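Uncharacterized protein (Candida albicans, PDB 5K04) probably serves as the non-catalytic, MDM20/NAA25-type subunit of the NatB complex, which acetylates the N termini of proteins. Local coordinates at residues 712-715 with 716-720; 704-707 with 708-711. All blocks are in the same frame, centred on the assembly; numbering follows the deposited sequence.

Contact 1: residues 712-715 with 716-720; sequences HEII and DSMDF
Asp716 closes a regular helical turn on His712: its backbone N binds His712 O at 3.0 Å. Asp716 OD2 lies 3.4 Å from the same His712 O, two acceptors with no bond between them; the carboxylate's partner is Lys736, whose NZ forms a salt bridge with OD1. Because His712 NE2 also binds Lys736 O, one lysine is held at both its charged end and its carbonyl. Ser717 makes the next turn, N to Glu713 O at 3.0 Å. Its OG, placed between the backbone N and the carbonyl carbon (chi1 73°), turns back and donates to Ile714 O at 2.8 Å, a serine hydroxyl returned to the carbonyl three residues back, within the last helical turn. Met718 N binds Ile715 O at 3.2 Å, three residues back, from above the carbonyl plane, which with the angles of Asp716 and Ser717 makes a type I turn as the chain leaves the helix. The methionine folds back along the helix: CG lies 3.0 Å from Ile714 O, SD comes within 4.5 Å of Ile714 CG2, and the bend at chi3 (-25°) lays CE 4.0 Å from Ile715 CA. The buried Ile715 and Met718 then face different neighbours. Ile715 packs on Lys732, Lys736 and Ile739 of helix 729-747, while Met718 and then Phe720 meet Ile392 of helix 388-404, so the last turn of helix 707-717 lies on helix 729-747, and the loop that leaves it on helix 388-404.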
loop_
_atom_site.group_PDB
_atom_site.type_symbol
_atom_site.label_atom_id
_atom_site.label_comp_id
_atom_site.label_asym_id
_atom_site.label_seq_id
_atom_site.Cartn_x
_atom_site.Cartn_y
_atom_site.Cartn_z
ATOM N N HIS A 712 -29.380 22.539 9.298
ATOM C CA HIS A 712 -29.031 23.960 9.325
ATOM C C HIS A 712 -29.428 24.618 10.645
ATOM O O HIS A 712 -28.722 25.506 11.139
ATOM C CB HIS A 712 -29.692 24.682 8.145
ATOM C CG HIS A 712 -29.066 24.368 6.826
ATOM N ND1 HIS A 712 -29.423 25.003 5.656
ATOM C CD2 HIS A 712 -28.098 23.481 6.494
ATOM C CE1 HIS A 712 -28.691 24.532 4.661
ATOM N NE2 HIS A 712 -27.878 23.607 5.143
ATOM N N GLU A 713 -30.569 24.207 11.218
ATOM C CA GLU A 713 -31.033 24.772 12.485
ATOM C C GLU A 713 -30.126 24.365 13.641
ATOM O O GLU A 713 -29.837 25.176 14.529
ATOM C CB GLU A 713 -32.474 24.332 12.764
ATOM C CG GLU A 713 -33.497 24.901 11.794
ATOM C CD GLU A 713 -34.919 24.405 12.049
ATOM O OE1 GLU A 713 -35.096 23.428 12.809
ATOM O OE2 GLU A 713 -35.858 24.995 11.471
ATOM N N ILE A 714 -29.680 23.107 13.653
ATOM C CA ILE A 714 -28.789 22.630 14.711
ATOM C C ILE A 714 -27.470 23.385 14.658
ATOM O O ILE A 714 -26.919 23.785 15.690
ATOM C CB ILE A 714 -28.574 21.107 14.575
ATOM C CG1 ILE A 714 -29.900 20.341 14.721
ATOM C CG2 ILE A 714 -27.538 20.600 15.565
ATOM C CD1 ILE A 714 -29.842 18.925 14.129
ATOM N N ILE A 715 -26.963 23.609 13.445
ATOM C CA ILE A 715 -25.703 24.316 13.241
ATOM C C ILE A 715 -25.810 25.762 13.715
ATOM O O ILE A 715 -24.921 26.269 14.409
ATOM C CB ILE A 715 -25.306 24.214 11.757
ATOM C CG1 ILE A 715 -24.798 22.801 11.462
ATOM C CG2 ILE A 715 -24.312 25.290 11.378
ATOM C CD1 ILE A 715 -24.551 22.522 9.982
ATOM N N ASP A 716 -26.918 26.439 13.372
ATOM C CA ASP A 716 -27.099 27.831 13.768
ATOM C C ASP A 716 -27.310 27.970 15.273
ATOM O O ASP A 716 -27.003 29.021 15.845
ATOM C CB ASP A 716 -28.281 28.453 13.017
ATOM C CG ASP A 716 -28.009 28.651 11.528
ATOM O OD1 ASP A 716 -26.829 28.623 11.093
ATOM O OD2 ASP A 716 -28.995 28.852 10.790
ATOM N N SER A 717 -27.831 26.934 15.928
ATOM C CA SER A 717 -28.039 26.970 17.371
ATOM C C SER A 717 -26.785 26.628 18.162
ATOM O O SER A 717 -26.799 26.763 19.388
ATOM C CB SER A 717 -29.149 26.001 17.776
ATOM O OG SER A 717 -28.683 24.658 17.675
ATOM N N MET A 718 -25.713 26.183 17.504
ATOM C CA MET A 718 -24.509 25.796 18.224
ATOM C C MET A 718 -23.699 27.030 18.602
ATOM O O MET A 718 -23.454 27.907 17.767
ATOM C CB MET A 718 -23.669 24.828 17.389
ATOM C CG MET A 718 -24.337 23.470 17.243
ATOM S SD MET A 718 -23.441 22.208 16.340
ATOM C CE MET A 718 -22.491 23.295 15.376
ATOM N N ASP A 719 -23.304 27.102 19.865
ATOM C CA ASP A 719 -22.410 28.144 20.340
ATOM C C ASP A 719 -20.963 27.672 20.255
ATOM O O ASP A 719 -20.663 26.481 20.268
ATOM C CB ASP A 719 -22.757 28.544 21.772
ATOM C CG ASP A 719 -24.138 29.166 21.882
ATOM O OD1 ASP A 719 -24.313 30.331 21.459
ATOM O OD2 ASP A 719 -25.055 28.477 22.379
ATOM N N PHE A 720 -20.061 28.634 20.166
ATOM C CA PHE A 720 -18.658 28.347 19.927
ATOM C C PHE A 720 -17.803 29.267 20.781
ATOM O O PHE A 720 -17.906 30.494 20.669
ATOM C CB PHE A 720 -18.315 28.526 18.453
ATOM C CG PHE A 720 -18.809 27.421 17.591
ATOM C CD1 PHE A 720 -18.143 26.202 17.567
ATOM C CD2 PHE A 720 -19.936 27.597 16.796
ATOM C CE1 PHE A 720 -18.590 25.180 16.771
ATOM C CE2 PHE A 720 -20.390 26.573 15.988
ATOM C CZ PHE A 720 -19.716 25.363 15.974
HETATM O O HOH W 1 -23.625 28.638 15.443
#

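Contact 2: residues 704-707 with 708-711; sequences NLKL and VQRQ
Two flat side-chain groups, those of Arg710 and Gln711, each meet a carbonyl at the start of helix 707-717. The Arg710 guanidinium receives Leu705 O at its edge, almost in its own plane, through NH1 at 3.0 Å, while Leu707 CD2 approaches it obliquely. Gln711 has Leu707 O in its amide plane, reached by NE2. The motif is a helix N-terminus entered from a short link: Lys706 is the first residue to leave the helical conformation after helix 698-703, with a left-handed backbone (phi 60°), and is also the N-cap of the next helix. Its O opens the i to i+4 pattern by accepting Arg710 N at 3.1 Å in a nearly straight bond. The Arg710 chain runs on past that carbonyl, CG 3.2 Å from Lys706 O, then bends at chi3 (60°), bringing NH1 back to the preceding carbonyl. One residue thus ties down two successive carbonyls. Within the first turn, the bend of Gln709 at chi2 (78°) brings OE1 back to the N-cap residue, 3.2 Å from Lys706 CA. The apolar residues look inward: Leu707 packs on Leu657 and Leu662, and Val708 on Val743 of helix 729-747. Gln711 is buried too; its OE1 accepts a hydrogen bond from Asn423 ND2, so both ends of the buried amide are bonded. Leu707 O takes Gln711 N at 3.2 Å and Gln711 NE2 at 3.0 Å, which stand off opposite faces of the carbonyl plane.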
loop_
_atom_site.group_PDB
_atom_site.type_symbol
_atom_site.label_atom_id
_atom_site.label_comp_id
_atom_site.label_asym_id
_atom_site.label_seq_id
_atom_site.Cartn_x
_atom_site.Cartn_y
_atom_site.Cartn_z
ATOM N N ASN A 704 -40.001 15.741 2.744
ATOM C CA ASN A 704 -40.879 16.272 3.783
ATOM C C ASN A 704 -40.332 16.089 5.194
ATOM O O ASN A 704 -40.857 16.708 6.123
ATOM C CB ASN A 704 -42.251 15.621 3.664
ATOM C CG ASN A 704 -42.996 16.089 2.435
ATOM O OD1 ASN A 704 -42.878 17.250 2.024
ATOM N ND2 ASN A 704 -43.748 15.186 1.824
ATOM N N LEU A 705 -39.314 15.248 5.379
ATOM C CA LEU A 705 -38.621 15.138 6.659
ATOM C C LEU A 705 -37.689 16.313 6.921
ATOM O O LEU A 705 -37.254 16.484 8.064
ATOM C CB LEU A 705 -37.818 13.831 6.731
ATOM C CG LEU A 705 -38.659 12.572 6.463
ATOM C CD1 LEU A 705 -37.824 11.292 6.538
ATOM C CD2 LEU A 705 -39.882 12.489 7.382
ATOM N N LYS A 706 -37.351 17.092 5.883
ATOM C CA LYS A 706 -36.616 18.354 6.033
ATOM C C LYS A 706 -35.247 18.142 6.689
ATOM O O LYS A 706 -34.859 18.855 7.616
ATOM C CB LYS A 706 -37.450 19.377 6.813
ATOM C CG LYS A 706 -38.752 19.798 6.118
ATOM C CD LYS A 706 -39.450 20.936 6.855
ATOM C CE LYS A 706 -40.636 21.457 6.060
ATOM N NZ LYS A 706 -41.416 22.494 6.805
ATOM N N LEU A 707 -34.506 17.153 6.183
ATOM C CA LEU A 707 -33.236 16.783 6.800
ATOM C C LEU A 707 -32.201 17.898 6.678
ATOM O O LEU A 707 -31.363 18.072 7.570
ATOM C CB LEU A 707 -32.717 15.490 6.164
ATOM C CG LEU A 707 -33.716 14.343 6.286
ATOM C CD1 LEU A 707 -33.348 13.160 5.405
ATOM C CD2 LEU A 707 -33.812 13.947 7.755
ATOM N N VAL A 708 -32.247 18.655 5.582
ATOM C CA VAL A 708 -31.351 19.791 5.394
ATOM C C VAL A 708 -31.660 20.890 6.403
ATOM O O VAL A 708 -30.781 21.321 7.154
ATOM C CB VAL A 708 -31.462 20.306 3.946
ATOM C CG1 VAL A 708 -30.630 21.562 3.754
ATOM C CG2 VAL A 708 -31.015 19.220 2.984
ATOM N N GLN A 709 -32.918 21.354 6.433
ATOM C CA GLN A 709 -33.313 22.470 7.296
ATOM C C GLN A 709 -32.980 22.178 8.749
ATOM O O GLN A 709 -32.406 23.016 9.453
ATOM C CB GLN A 709 -34.818 22.754 7.163
ATOM C CG GLN A 709 -35.286 23.294 5.817
ATOM C CD GLN A 709 -35.417 22.225 4.729
ATOM O OE1 GLN A 709 -35.303 21.024 4.982
ATOM N NE2 GLN A 709 -35.651 22.673 3.506
ATOM N N ARG A 710 -33.334 20.984 9.212
ATOM C CA ARG A 710 -33.067 20.619 10.594
ATOM C C ARG A 710 -31.568 20.613 10.892
ATOM O O ARG A 710 -31.141 21.045 11.965
ATOM C CB ARG A 710 -33.723 19.269 10.870
ATOM C CG ARG A 710 -35.244 19.377 10.710
ATOM C CD ARG A 710 -35.960 18.048 10.590
ATOM N NE ARG A 710 -35.754 17.208 11.760
ATOM C CZ ARG A 710 -35.976 15.899 11.769
ATOM N NH1 ARG A 710 -36.417 15.301 10.670
ATOM N NH2 ARG A 710 -35.756 15.194 12.868
ATOM N N GLN A 711 -30.750 20.148 9.942
ATOM C CA GLN A 711 -29.302 20.226 10.113
ATOM C C GLN A 711 -28.827 21.679 10.163
ATOM O O GLN A 711 -27.969 22.031 10.984
ATOM C CB GLN A 711 -28.601 19.462 8.986
ATOM C CG GLN A 711 -28.473 17.964 9.233
ATOM C CD GLN A 711 -27.851 17.241 8.046
ATOM O OE1 GLN A 711 -26.642 16.980 8.008
ATOM N NE2 GLN A 711 -28.679 16.940 7.056
#

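In the fold
Contacts 1 and 2 are the two ends of one short helix, 707-717, with centres about 14 Å apart: contact 2 brings the chain in from helix 698-703, and contact 1 lets it out toward helix 729-747. Their segments adjoin in sequence and do not otherwise touch, but they share neighbours. Glu740 meets both Val708 and His712, Ile739 both Gln711 and Ile715, and Leu658 also lies against Gln711, Ile714 and Ile715. The centres of contacts 1 and 2 are about 39 and 38 Å from the centre of the chain; both lie on the outer part of this largely helical subunit, and no residue of the other protein chain touches either.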